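Local coordinates for flagellar hook-associated protein 3 (Bacillus cereus, PDB 5ZIY) that probably forms part of the junction between hook and filament in the bacterial flagellum, as a hook-associated structural protein, at residues A[18-23]-A[123-128]; A[46-51]-A[77-82]; A[93-98]-A[103-108]; A[132-137]-A[180-185]. One frame throughout, in Å; residues are numbered along the deposited sequence.

Interaction 1. Residues A[18-23]-A[123-128]; sequences LANMEQ and KLNDGY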
loop_
_atom_site.group_PDB
_atom_site.type_symbol
_atom_site.label_atom_id
_atom_site.label_comp_id
_atom_site.label_asym_id
_atom_site.label_seq_id
_atom_site.Cartn_x
_atom_site.Cartn_y
_atom_site.Cartn_z
ATOM N N LEU A 18 -8.432 -3.970 -32.771
ATOM C CA LEU A 18 -9.367 -4.462 -31.760
ATOM C C LEU A 18 -8.726 -5.484 -30.829
ATOM O O LEU A 18 -9.009 -5.462 -29.652
ATOM C CB LEU A 18 -10.661 -5.036 -32.378
ATOM C CG LEU A 18 -11.681 -4.029 -32.916
ATOM C CD1 LEU A 18 -12.724 -4.749 -33.718
ATOM C CD2 LEU A 18 -12.324 -3.247 -31.774
ATOM N N ALA A 19 -7.835 -6.343 -31.326
ATOM C CA ALA A 19 -7.157 -7.296 -30.425
ATOM C C ALA A 19 -6.163 -6.613 -29.460
ATOM O O ALA A 19 -5.957 -7.058 -28.298
ATOM C CB ALA A 19 -6.448 -8.368 -31.230
ATOM N N ASN A 20 -5.491 -5.572 -29.933
ATOM C CA ASN A 20 -4.636 -4.788 -29.028
ATOM C C ASN A 20 -5.478 -4.110 -27.938
ATOM O O ASN A 20 -5.093 -4.100 -26.772
ATOM C CB ASN A 20 -3.844 -3.754 -29.797
ATOM C CG ASN A 20 -2.576 -4.347 -30.434
ATOM O OD1 ASN A 20 -2.172 -3.948 -31.535
ATOM N ND2 ASN A 20 -1.919 -5.260 -29.712
ATOM N N MET A 21 -6.646 -3.601 -28.324
ATOM C CA MET A 21 -7.528 -2.915 -27.401
ATOM C C MET A 21 -8.092 -3.828 -26.339
ATOM O O MET A 21 -8.149 -3.447 -25.185
ATOM C CB MET A 21 -8.689 -2.268 -28.149
ATOM C CG MET A 21 -8.188 -1.180 -29.056
ATOM S SD MET A 21 -9.491 -0.124 -29.616
ATOM C CE MET A 21 -8.488 1.095 -30.501
ATOM N N GLU A 22 -8.518 -5.014 -26.734
ATOM C CA GLU A 22 -8.932 -6.046 -25.775
ATOM C C GLU A 22 -7.848 -6.367 -24.733
ATOM O O GLU A 22 -8.140 -6.486 -23.533
ATOM C CB GLU A 22 -9.299 -7.347 -26.488
ATOM N N GLN A 23 -6.615 -6.528 -25.178
ATOM C CA GLN A 23 -5.569 -6.936 -24.250
ATOM C C GLN A 23 -5.310 -5.793 -23.292
ATOM O O GLN A 23 -5.157 -5.991 -22.111
ATOM C CB GLN A 23 -4.269 -7.288 -24.990
ATOM C CG GLN A 23 -3.146 -7.728 -24.029
ATOM C CD GLN A 23 -3.597 -8.896 -23.171
ATOM O OE1 GLN A 23 -4.030 -9.940 -23.705
ATOM N NE2 GLN A 23 -3.523 -8.733 -21.847
ATOM N N LYS A 123 3.652 -4.163 -17.087
ATOM C CA LYS A 123 3.765 -3.361 -18.266
ATOM C C LYS A 123 2.529 -3.539 -19.119
ATOM O O LYS A 123 2.196 -4.624 -19.508
ATOM C CB LYS A 123 5.011 -3.787 -18.995
ATOM C CG LYS A 123 5.209 -3.142 -20.286
ATOM C CD LYS A 123 6.536 -3.558 -20.853
ATOM C CE LYS A 123 6.556 -3.359 -22.335
ATOM N NZ LYS A 123 7.913 -3.022 -22.805
ATOM N N LEU A 124 1.811 -2.465 -19.351
ATOM C CA LEU A 124 0.627 -2.513 -20.191
ATOM C C LEU A 124 0.972 -2.899 -21.628
ATOM O O LEU A 124 2.120 -2.759 -22.046
ATOM C CB LEU A 124 -0.053 -1.133 -20.198
ATOM C CG LEU A 124 -1.106 -0.831 -19.148
ATOM C CD1 LEU A 124 -0.787 -1.504 -17.843
ATOM C CD2 LEU A 124 -1.347 0.720 -19.030
ATOM N N ASN A 125 -0.047 -3.350 -22.372
ATOM C CA ASN A 125 0.107 -3.746 -23.786
ATOM C C ASN A 125 0.699 -2.648 -24.655
ATOM O O ASN A 125 1.382 -2.948 -25.609
ATOM C CB ASN A 125 -1.239 -4.137 -24.408
ATOM C CG ASN A 125 -1.078 -4.956 -25.703
ATOM O OD1 ASN A 125 -1.692 -4.668 -26.745
ATOM N ND2 ASN A 125 -0.286 -5.990 -25.622
ATOM N N ASP A 126 0.390 -1.390 -24.329
ATOM C CA ASP A 126 0.897 -0.226 -25.055
ATOM C C ASP A 126 2.238 0.317 -24.524
ATOM O O ASP A 126 2.634 1.424 -24.888
ATOM C CB ASP A 126 -0.151 0.929 -25.029
ATOM C CG ASP A 126 -0.166 1.692 -23.700
ATOM O OD1 ASP A 126 0.420 1.216 -22.726
ATOM O OD2 ASP A 126 -0.782 2.780 -23.603
ATOM N N GLY A 127 2.923 -0.407 -23.648
ATOM C CA GLY A 127 4.233 0.050 -23.170
ATOM C C GLY A 127 4.307 0.715 -21.805
ATOM O O GLY A 127 5.403 0.803 -21.239
ATOM N N TYR A 128 3.167 1.168 -21.257
ATOM C CA TYR A 128 3.190 1.858 -19.956
ATOM C C TYR A 128 3.580 0.897 -18.809
ATOM O O TYR A 128 2.966 -0.132 -18.614
ATOM C CB TYR A 128 1.848 2.539 -19.656
ATOM C CG TYR A 128 1.829 3.298 -18.343
ATOM C CD1 TYR A 128 2.358 4.598 -18.222
ATOM C CD2 TYR A 128 1.282 2.717 -17.218
ATOM C CE1 TYR A 128 2.314 5.297 -16.977
ATOM C CE2 TYR A 128 1.264 3.386 -15.985
ATOM C CZ TYR A 128 1.766 4.654 -15.865
ATOM O OH TYR A 128 1.708 5.231 -14.586
#

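Interaction 2. Residues A[46-51]-A[77-82]; sequences LKSLTR and DQILKQ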
loop_
_atom_site.group_PDB
_atom_site.type_symbol
_atom_site.label_atom_id
_atom_site.label_comp_id
_atom_site.label_asym_id
_atom_site.label_seq_id
_atom_site.Cartn_x
_atom_site.Cartn_y
_atom_site.Cartn_z
ATOM N N LEU A 46 -3.160 4.464 7.295
ATOM C CA LEU A 46 -3.360 5.870 7.661
ATOM C C LEU A 46 -4.322 5.996 8.847
ATOM O O LEU A 46 -4.075 6.724 9.778
ATOM C CB LEU A 46 -3.899 6.643 6.471
ATOM C CG LEU A 46 -3.826 8.189 6.403
ATOM C CD1 LEU A 46 -3.877 8.661 4.924
ATOM C CD2 LEU A 46 -4.956 8.847 7.128
ATOM N N LYS A 47 -5.411 5.249 8.800
ATOM C CA LYS A 47 -6.436 5.230 9.850
ATOM C C LYS A 47 -5.852 4.686 11.152
ATOM O O LYS A 47 -6.111 5.227 12.238
ATOM C CB LYS A 47 -7.563 4.295 9.381
ATOM C CG LYS A 47 -8.936 4.686 9.666
ATOM C CD LYS A 47 -9.862 4.147 8.553
ATOM C CE LYS A 47 -11.312 4.098 9.016
ATOM N NZ LYS A 47 -12.160 3.402 8.009
ATOM N N SER A 48 -5.064 3.598 11.049
ATOM C CA SER A 48 -4.426 3.046 12.221
ATOM C C SER A 48 -3.439 4.044 12.897
ATOM O O SER A 48 -3.393 4.191 14.127
ATOM C CB SER A 48 -3.696 1.740 11.855
ATOM O OG SER A 48 -4.650 0.759 11.463
ATOM N N LEU A 49 -2.640 4.730 12.097
ATOM C CA LEU A 49 -1.600 5.599 12.662
ATOM C C LEU A 49 -2.250 6.831 13.271
ATOM O O LEU A 49 -1.825 7.319 14.308
ATOM C CB LEU A 49 -0.523 5.959 11.632
ATOM C CG LEU A 49 0.272 4.748 11.150
ATOM C CD1 LEU A 49 1.416 5.239 10.231
ATOM C CD2 LEU A 49 0.842 3.887 12.319
ATOM N N THR A 50 -3.309 7.297 12.619
ATOM C CA THR A 50 -4.151 8.362 13.132
ATOM C C THR A 50 -4.653 8.022 14.517
ATOM O O THR A 50 -4.530 8.819 15.432
ATOM C CB THR A 50 -5.359 8.620 12.180
ATOM O OG1 THR A 50 -4.868 9.180 10.961
ATOM C CG2 THR A 50 -6.383 9.576 12.821
ATOM N N ARG A 51 -5.203 6.827 14.677
ATOM C CA ARG A 51 -5.693 6.389 15.983
ATOM C C ARG A 51 -4.555 6.253 16.993
ATOM O O ARG A 51 -4.715 6.600 18.142
ATOM C CB ARG A 51 -6.481 5.083 15.838
ATOM C CG ARG A 51 -6.993 4.461 17.145
ATOM C CD ARG A 51 -8.152 5.184 17.749
ATOM N NE ARG A 51 -8.632 4.517 18.963
ATOM C CZ ARG A 51 -9.315 5.114 19.937
ATOM N NH1 ARG A 51 -9.607 6.407 19.850
ATOM N NH2 ARG A 51 -9.688 4.430 21.014
ATOM N N ASP A 77 -1.239 -1.959 20.821
ATOM C CA ASP A 77 -0.843 -3.323 20.460
ATOM C C ASP A 77 -1.794 -3.982 19.454
ATOM O O ASP A 77 -1.341 -4.707 18.563
ATOM C CB ASP A 77 -0.720 -4.176 21.725
ATOM C CG ASP A 77 -0.101 -5.528 21.468
ATOM O OD1 ASP A 77 1.123 -5.591 21.234
ATOM O OD2 ASP A 77 -0.860 -6.530 21.535
ATOM N N GLN A 78 -3.088 -3.749 19.589
ATOM C CA GLN A 78 -4.036 -4.221 18.583
ATOM C C GLN A 78 -3.726 -3.547 17.230
ATOM O O GLN A 78 -3.761 -4.177 16.170
ATOM C CB GLN A 78 -5.492 -3.897 18.960
ATOM C CG GLN A 78 -6.058 -4.556 20.234
ATOM C CD GLN A 78 -7.560 -4.218 20.470
ATOM O OE1 GLN A 78 -7.897 -3.451 21.378
ATOM N NE2 GLN A 78 -8.456 -4.787 19.637
ATOM N N ILE A 79 -3.443 -2.251 17.290
ATOM C CA ILE A 79 -3.134 -1.470 16.109
ATOM C C ILE A 79 -1.848 -1.984 15.472
ATOM O O ILE A 79 -1.749 -2.098 14.250
ATOM C CB ILE A 79 -3.097 0.047 16.469
ATOM C CG1 ILE A 79 -4.538 0.534 16.740
ATOM C CG2 ILE A 79 -2.539 0.901 15.352
ATOM C CD1 ILE A 79 -4.632 1.995 17.275
ATOM N N LEU A 80 -0.868 -2.323 16.288
ATOM C CA LEU A 80 0.361 -2.873 15.755
ATOM C C LEU A 80 0.046 -4.165 14.954
ATOM O O LEU A 80 0.515 -4.350 13.823
ATOM C CB LEU A 80 1.362 -3.150 16.881
ATOM C CG LEU A 80 2.529 -4.052 16.496
ATOM C CD1 LEU A 80 3.453 -3.347 15.560
ATOM C CD2 LEU A 80 3.293 -4.473 17.748
ATOM N N LYS A 81 -0.766 -5.035 15.539
ATOM C CA LYS A 81 -1.155 -6.269 14.860
ATOM C C LYS A 81 -1.911 -5.990 13.552
ATOM O O LYS A 81 -1.676 -6.630 12.557
ATOM C CB LYS A 81 -1.968 -7.168 15.803
ATOM C CG LYS A 81 -1.154 -7.665 17.015
ATOM C CD LYS A 81 -1.994 -8.657 17.868
ATOM C CE LYS A 81 -1.561 -8.751 19.356
ATOM N NZ LYS A 81 -0.075 -8.735 19.564
ATOM N N GLN A 82 -2.778 -4.989 13.539
ATOM C CA GLN A 82 -3.573 -4.714 12.348
ATOM C C GLN A 82 -2.641 -4.201 11.255
ATOM O O GLN A 82 -2.775 -4.574 10.083
ATOM C CB GLN A 82 -4.645 -3.675 12.679
ATOM C CG GLN A 82 -5.376 -3.051 11.494
ATOM C CD GLN A 82 -6.376 -4.001 10.853
ATOM O OE1 GLN A 82 -6.334 -5.222 11.068
ATOM N NE2 GLN A 82 -7.312 -3.435 10.073
HETATM O O HOH W 1 -7.145 0.012 9.941
#

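Interaction 3. Residues A[93-98]-A[103-108]; sequences GRYIFG and ENLPFT. With ZN (zinc ion), chain G.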
loop_
_atom_site.group_PDB
_atom_site.type_symbol
_atom_site.label_atom_id
_atom_site.label_comp_id
_atom_site.label_asym_id
_atom_site.label_seq_id
_atom_site.Cartn_x
_atom_site.Cartn_y
_atom_site.Cartn_z
ATOM N N GLY A 93 -0.398 -13.695 -6.087
ATOM C CA GLY A 93 0.804 -14.444 -5.821
ATOM C C GLY A 93 1.992 -13.692 -5.234
ATOM O O GLY A 93 2.974 -14.304 -4.904
ATOM N N ARG A 94 1.874 -12.386 -5.054
ATOM C CA ARG A 94 2.945 -11.598 -4.497
ATOM C C ARG A 94 2.470 -10.594 -3.453
ATOM O O ARG A 94 1.319 -10.139 -3.479
ATOM C CB ARG A 94 3.656 -10.844 -5.612
ATOM C CG ARG A 94 4.453 -11.734 -6.592
ATOM C CD ARG A 94 5.615 -12.341 -5.887
ATOM N NE ARG A 94 6.458 -13.179 -6.739
ATOM C CZ ARG A 94 6.364 -14.510 -6.871
ATOM N NH1 ARG A 94 5.410 -15.179 -6.242
ATOM N NH2 ARG A 94 7.214 -15.176 -7.637
ATOM N N TYR A 95 3.375 -10.256 -2.531
ATOM C CA TYR A 95 3.088 -9.232 -1.512
ATOM C C TYR A 95 3.243 -7.831 -2.053
ATOM O O TYR A 95 4.285 -7.492 -2.604
ATOM C CB TYR A 95 3.980 -9.436 -0.302
ATOM C CG TYR A 95 3.703 -10.743 0.404
ATOM C CD1 TYR A 95 2.693 -10.842 1.329
ATOM C CD2 TYR A 95 4.479 -11.861 0.176
ATOM C CE1 TYR A 95 2.422 -12.052 1.993
ATOM C CE2 TYR A 95 4.196 -13.108 0.829
ATOM C CZ TYR A 95 3.182 -13.176 1.730
ATOM O OH TYR A 95 2.926 -14.350 2.398
ATOM N N ILE A 96 2.230 -6.986 -1.891
ATOM C CA ILE A 96 2.339 -5.653 -2.463
ATOM C C ILE A 96 3.431 -4.797 -1.849
ATOM O O ILE A 96 3.933 -3.826 -2.500
ATOM C CB ILE A 96 1.006 -4.883 -2.443
ATOM C CG1 ILE A 96 0.433 -4.855 -1.051
ATOM C CG2 ILE A 96 -0.057 -5.549 -3.417
ATOM C CD1 ILE A 96 -0.573 -3.691 -0.839
ATOM N N PHE A 97 3.786 -5.125 -0.602
ATOM C CA PHE A 97 4.912 -4.489 0.109
ATOM C C PHE A 97 6.080 -5.426 0.399
ATOM O O PHE A 97 7.012 -5.094 1.189
ATOM C CB PHE A 97 4.394 -3.831 1.377
ATOM C CG PHE A 97 3.386 -2.771 1.115
ATOM C CD1 PHE A 97 3.751 -1.615 0.445
ATOM C CD2 PHE A 97 2.101 -2.891 1.557
ATOM C CE1 PHE A 97 2.813 -0.618 0.196
ATOM C CE2 PHE A 97 1.171 -1.885 1.320
ATOM C CZ PHE A 97 1.532 -0.756 0.626
ATOM N N GLY A 98 6.117 -6.535 -0.330
ATOM C CA GLY A 98 7.213 -7.482 -0.247
ATOM C C GLY A 98 8.003 -7.767 -1.513
ATOM O O GLY A 98 8.702 -8.796 -1.610
ATOM N N GLU A 103 8.084 -16.160 -0.491
ATOM C CA GLU A 103 8.331 -17.385 0.291
ATOM C C GLU A 103 7.947 -17.174 1.741
ATOM O O GLU A 103 7.476 -18.092 2.403
ATOM C CB GLU A 103 9.806 -17.766 0.242
ATOM C CG GLU A 103 10.219 -18.223 -1.097
ATOM C CD GLU A 103 9.670 -19.593 -1.402
ATOM O OE1 GLU A 103 9.230 -20.298 -0.452
ATOM O OE2 GLU A 103 9.690 -19.968 -2.591
ATOM N N ASN A 104 8.147 -15.943 2.219
ATOM C CA ASN A 104 7.832 -15.586 3.587
ATOM C C ASN A 104 6.974 -14.359 3.632
ATOM O O ASN A 104 6.955 -13.523 2.691
ATOM C CB ASN A 104 9.101 -15.282 4.390
ATOM C CG ASN A 104 10.099 -16.401 4.346
ATOM O OD1 ASN A 104 10.004 -17.367 5.093
ATOM N ND2 ASN A 104 11.093 -16.270 3.481
ATOM N N LEU A 105 6.292 -14.215 4.765
ATOM C CA LEU A 105 5.641 -12.979 5.086
ATOM C C LEU A 105 6.710 -11.863 5.104
ATOM O O LEU A 105 7.760 -12.021 5.714
ATOM C CB LEU A 105 4.938 -13.085 6.439
ATOM C CG LEU A 105 3.690 -13.996 6.587
ATOM C CD1 LEU A 105 3.175 -13.900 8.034
ATOM C CD2 LEU A 105 2.578 -13.661 5.608
ATOM N N PRO A 106 6.432 -10.719 4.463
ATOM C CA PRO A 106 7.494 -9.740 4.350
ATOM C C PRO A 106 7.804 -8.963 5.631
ATOM O O PRO A 106 8.939 -8.482 5.778
ATOM C CB PRO A 106 6.994 -8.819 3.251
ATOM C CG PRO A 106 5.594 -9.016 3.192
ATOM C CD PRO A 106 5.328 -10.405 3.547
ATOM N N PHE A 107 6.823 -8.830 6.528
ATOM C CA PHE A 107 7.084 -8.173 7.795
ATOM C C PHE A 107 6.760 -9.024 8.995
ATOM O O PHE A 107 5.707 -9.658 9.049
ATOM C CB PHE A 107 6.320 -6.872 7.905
ATOM C CG PHE A 107 6.659 -5.909 6.834
ATOM C CD1 PHE A 107 6.073 -5.993 5.602
ATOM C CD2 PHE A 107 7.605 -4.923 7.040
ATOM C CE1 PHE A 107 6.395 -5.126 4.606
ATOM C CE2 PHE A 107 7.913 -4.061 6.033
ATOM C CZ PHE A 107 7.314 -4.178 4.820
ATOM N N THR A 108 7.666 -8.975 9.975
ATOM C CA THR A 108 7.420 -9.523 11.314
ATOM C C THR A 108 6.753 -8.516 12.229
ATOM O O THR A 108 6.715 -7.322 11.960
ATOM C CB THR A 108 8.733 -10.000 11.984
ATOM O OG1 THR A 108 9.497 -8.878 12.427
ATOM C CG2 THR A 108 9.559 -10.781 11.018
HETATM ZN ZN ZN G . 9.475 -22.453 -1.825
#

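Interaction 4. Residues A[132-137]-A[180-185]; sequences AFRNGE and TTEVGS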
loop_
_atom_site.group_PDB
_atom_site.type_symbol
_atom_site.label_atom_id
_atom_site.label_comp_id
_atom_site.label_asym_id
_atom_site.label_seq_id
_atom_site.Cartn_x
_atom_site.Cartn_y
_atom_site.Cartn_z
ATOM N N ALA A 132 4.110 -2.731 -9.520
ATOM C CA ALA A 132 2.930 -3.383 -9.017
ATOM C C ALA A 132 3.164 -3.931 -7.600
ATOM O O ALA A 132 2.243 -3.879 -6.767
ATOM C CB ALA A 132 2.534 -4.518 -9.930
ATOM N N PHE A 133 4.348 -4.538 -7.361
ATOM C CA PHE A 133 4.683 -5.112 -6.038
ATOM C C PHE A 133 6.026 -4.563 -5.617
ATOM O O PHE A 133 6.978 -4.590 -6.396
ATOM C CB PHE A 133 4.680 -6.638 -6.069
ATOM C CG PHE A 133 3.402 -7.204 -6.582
ATOM C CD1 PHE A 133 2.374 -7.490 -5.712
ATOM C CD2 PHE A 133 3.223 -7.438 -7.928
ATOM C CE1 PHE A 133 1.187 -7.991 -6.159
ATOM C CE2 PHE A 133 1.991 -7.961 -8.403
ATOM C CZ PHE A 133 0.974 -8.220 -7.512
ATOM N N ARG A 134 6.083 -3.961 -4.435
ATOM C CA ARG A 134 7.255 -3.130 -4.094
ATOM C C ARG A 134 7.859 -3.583 -2.820
ATOM O O ARG A 134 7.182 -4.156 -1.996
ATOM C CB ARG A 134 6.840 -1.652 -3.969
ATOM C CG ARG A 134 6.467 -1.053 -5.279
ATOM C CD ARG A 134 5.962 0.414 -5.152
ATOM N NE ARG A 134 7.052 1.356 -4.955
ATOM C CZ ARG A 134 6.930 2.681 -5.048
ATOM N NH1 ARG A 134 5.753 3.222 -5.297
ATOM N NH2 ARG A 134 7.986 3.467 -4.872
ATOM N N ASN A 135 9.158 -3.379 -2.696
ATOM C CA ASN A 135 9.891 -3.560 -1.450
ATOM C C ASN A 135 9.456 -2.439 -0.511
ATOM O O ASN A 135 9.793 -1.317 -0.741
ATOM C CB ASN A 135 11.397 -3.484 -1.748
ATOM C CG ASN A 135 12.275 -3.524 -0.500
ATOM O OD1 ASN A 135 11.879 -3.078 0.582
ATOM N ND2 ASN A 135 13.519 -4.038 -0.669
ATOM N N GLY A 136 8.693 -2.765 0.539
ATOM C CA GLY A 136 8.077 -1.748 1.423
ATOM C C GLY A 136 8.845 -1.482 2.713
ATOM O O GLY A 136 8.317 -0.865 3.627
ATOM N N GLU A 137 10.081 -1.983 2.810
ATOM C CA GLU A 137 10.813 -1.896 4.067
ATOM C C GLU A 137 10.957 -0.449 4.494
ATOM O O GLU A 137 10.612 -0.114 5.602
ATOM C CB GLU A 137 12.206 -2.552 3.995
ATOM C CG GLU A 137 13.093 -2.201 5.230
ATOM C CD GLU A 137 14.415 -2.954 5.263
ATOM O OE1 GLU A 137 14.804 -3.534 4.232
ATOM O OE2 GLU A 137 15.050 -2.986 6.337
ATOM N N THR A 180 0.180 7.147 -0.500
ATOM C CA THR A 180 -1.215 7.025 -0.860
ATOM C C THR A 180 -1.487 7.950 -2.044
ATOM O O THR A 180 -2.189 7.579 -2.972
ATOM C CB THR A 180 -2.117 7.398 0.319
ATOM O OG1 THR A 180 -1.840 6.494 1.389
ATOM C CG2 THR A 180 -3.580 7.284 -0.051
ATOM N N THR A 181 -0.877 9.122 -2.030
ATOM C CA THR A 181 -1.060 10.102 -3.074
ATOM C C THR A 181 -0.424 9.677 -4.400
ATOM O O THR A 181 -1.051 9.822 -5.463
ATOM C CB THR A 181 -0.477 11.427 -2.633
ATOM O OG1 THR A 181 -1.322 11.945 -1.601
ATOM C CG2 THR A 181 -0.445 12.430 -3.800
ATOM N N GLU A 182 0.800 9.146 -4.326
ATOM C CA GLU A 182 1.461 8.584 -5.493
ATOM C C GLU A 182 0.615 7.436 -6.071
ATOM O O GLU A 182 0.436 7.340 -7.278
ATOM C CB GLU A 182 2.888 8.128 -5.155
ATOM C CG GLU A 182 3.612 7.416 -6.312
ATOM C CD GLU A 182 5.027 6.840 -5.967
ATOM O OE1 GLU A 182 5.522 6.938 -4.798
ATOM O OE2 GLU A 182 5.650 6.287 -6.913
ATOM N N VAL A 183 0.057 6.590 -5.214
ATOM C CA VAL A 183 -0.754 5.501 -5.680
ATOM C C VAL A 183 -2.088 5.984 -6.321
ATOM O O VAL A 183 -2.510 5.455 -7.348
ATOM C CB VAL A 183 -1.001 4.441 -4.570
ATOM C CG1 VAL A 183 -2.060 3.452 -5.039
ATOM C CG2 VAL A 183 0.321 3.646 -4.210
ATOM N N GLY A 184 -2.745 6.958 -5.699
ATOM C CA GLY A 184 -3.926 7.648 -6.264
ATOM C C GLY A 184 -3.707 8.189 -7.679
ATOM O O GLY A 184 -4.573 8.060 -8.554
ATOM N N SER A 185 -2.530 8.759 -7.890
ATOM C CA SER A 185 -2.090 9.325 -9.162
ATOM C C SER A 185 -1.946 8.246 -10.265
ATOM O O SER A 185 -2.453 8.394 -11.382
ATOM C CB SER A 185 -0.764 10.049 -8.879
ATOM O OG SER A 185 -0.253 10.702 -10.007
#

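Interaction 1. Residues A[18-23]-A[123-128]
Asn125, near the tip of a beta hairpin, approaches helix segment 18-23 most closely at Gln23, their CA atoms 6.5 Å apart, and Leu124 to Gly127 form a type I beta turn that presents it. With CG anti to the backbone N (chi1 -162°), the Asn125 side chain reaches to the helix and crosses both Asn20 and Gln23 at about a right angle. Its amide does the touching. OD1 takes a weak, bent hydrogen bond from Asn20 ND2 (3.0 Å, 126° at the hydrogen), the two amide planes being 45° apart. The same OD1 lies 3.4 Å from the carbonyl O of Asn20, a meeting of two acceptors without a bond. On the other flank, ND2 of Asn125 lies 3.7 Å from the aliphatic CG of Gln23. The polar end of Gln23 leads elsewhere, its NE2 bonded to Asp27, whose carboxylate also takes a weak bond from the backbone N of Asn125. Within the hairpin tip, Tyr128 N gives a bond to Asp126 OD1 (3.1 Å) from above the carboxylate plane, an Asx turn. One poorly angled bond beside an acceptor pair implies a light, polar surface contact between hairpin and helix.

Interaction 2. Residues A[46-51]-A[77-82]
The flat ends of Arg51 and Gln82 pass by with neither face nor edge against the opposite segment, and their aliphatic CG atoms do the touching, Arg51 on Ile79 and Gln82 on Ser48. The setting is an antiparallel helix pair in the alpha-helical bundle of a flagellin-related protein: segments 46-51 and 77-82 run at 163° to each other, with axes 10.0 Å apart at closest. Ile79 fills the middle with two branches. Its CG2, anti to the backbone N while CG1 lies beside it (chi1 -71°), rests on Ser48, 3.6 Å from the carbonyl O and 3.8 Å from CB. Its CD1 reaches one turn further along that helix, 3.4 Å from Arg51 CG, where the two side chains cross at about a right angle. Arg51 bends at chi2 (74°), so that its charged end turns off past the isoleucine; NH2 has a long, weak ion pair with Glu75. The small Ser48 side chain leaves the isoleucine close to the backbone of helix 8-60. Behind this interface, Leu49 and Leu80 turn to helix 137-155, and Leu49 also meets helix 162-204, which places the pair within a larger bundle. Ser48 OG, hydrogen-bonded to Gly44 O one turn earlier, lies 3.9 Å from Gln82 CG. A water links the two polar ends, 3.0 Å from Ser48 OG and accepting a weak bond from Gln82 NE2 at 3.5 Å.

Interaction 3. Residues A[93-98]-A[103-108]
Pro106 sets the CD-CG side of its ring on the face of Tyr95: CD is the bump that fits over the middle of the phenol ring, 3.5 Å from the ring centroid and only 12° off the normal. Tyr95 CG is anti to the carbonyl carbon (chi1 -65°), which carries the ring out toward segment 103-108 and offers that face to the proline. Around the same ring the loop curls further. Leu105 CD2 comes obliquely to the hydroxyl end, 3.3 Å from Tyr95 OH, and the carbonyl O of Asn104 lies 3.4 Å from Tyr95 CE2. Beyond the proline, Gly98 supplies a hollow: with no side chain there, it lets Pro106 CB come within 3.8 Å of its CA. The type I turn from Tyr95 to Gly98 brings this hollow beside the tyrosine. Phe107 follows as a second bump, its CE1 meeting Phe97 at the carbonyl O (3.5 Å) and at CB (4.0 Å); both phenylalanines also pack on helix 137-155. At the exposed end, Glu103 OE1 and OE2 each lie 2.6 Å from a zinc ion. No hydrogen bond joins the segments, so shape does the work: a CH-pi contact of Pro106 CD on the tyrosine face, extended by Phe107 against Phe97 O and CB, folds the loop after strand 94-95 back on the turn that follows that strand.

Interaction 4. Residues A[132-137]-A[180-185]
The direct contact is electrostatic: Arg134 and Glu182 meet in a salt bridge, with NH1 of Arg134 giving a weak hydrogen bond to Glu182 OE2 (3.5 Å, 147° at the hydrogen). The side chains come from opposite directions. Glu182 extends from helix 162-204 with CG anti to the backbone N, whereas Arg134 bends at chi3 (77°) before its guanidinium reaches the acid. The flat groups are steeply turned, 74° apart; Glu182 CD lies at the guanidinium edge, near its plane, 3.8 Å from NH1, and no paired, two-oxygen grip results. Other charges bear on the pair. Arg179 NH1 comes close to Arg134 NE, and Arg179 has a long, weak ion pair with Glu182 OE1, so the carboxylate probably eases the repulsion between the two arginines. In the fold, this joins the end of hairpin strand 129-133, which carries a classic beta bulge at Ala132 and Phe133 opposite Val120, to the long C-terminal helix. A side-chain to backbone bond follows: Asn135 OD1 accepts from Glu137 N (3.1 Å) in an Asx turn, the donor nearly along the C=O axis; Gly136 is at the N-cap position of helix 137-155. Val183 packs on Glu39 and Leu42 of helix 8-60.

In the fold
From the N terminus, helix 8-60 enters interaction 1 early in its course and interaction 2 near its far end; their centres lie about 39 Å apart, on opposite sides of the chain's centre. Interaction 2 closes the helical hairpin of helices 8-60 and 67-87, and interaction 3 then closes a tighter loop after strand 94-95. Both lie within the long loop that interaction 1 closes at the hairpin tip. Interaction 4 opens only afterwards, tying the hairpin's exit to helix 162-204. No loops cross. Interactions 3 and 4 touch: Ile96 O and Phe97 O probably accept from Arg134 N and Gly136 N, joining the turn after strand 94-95 to the chain leaving strand 129-133, just before helix 137-155.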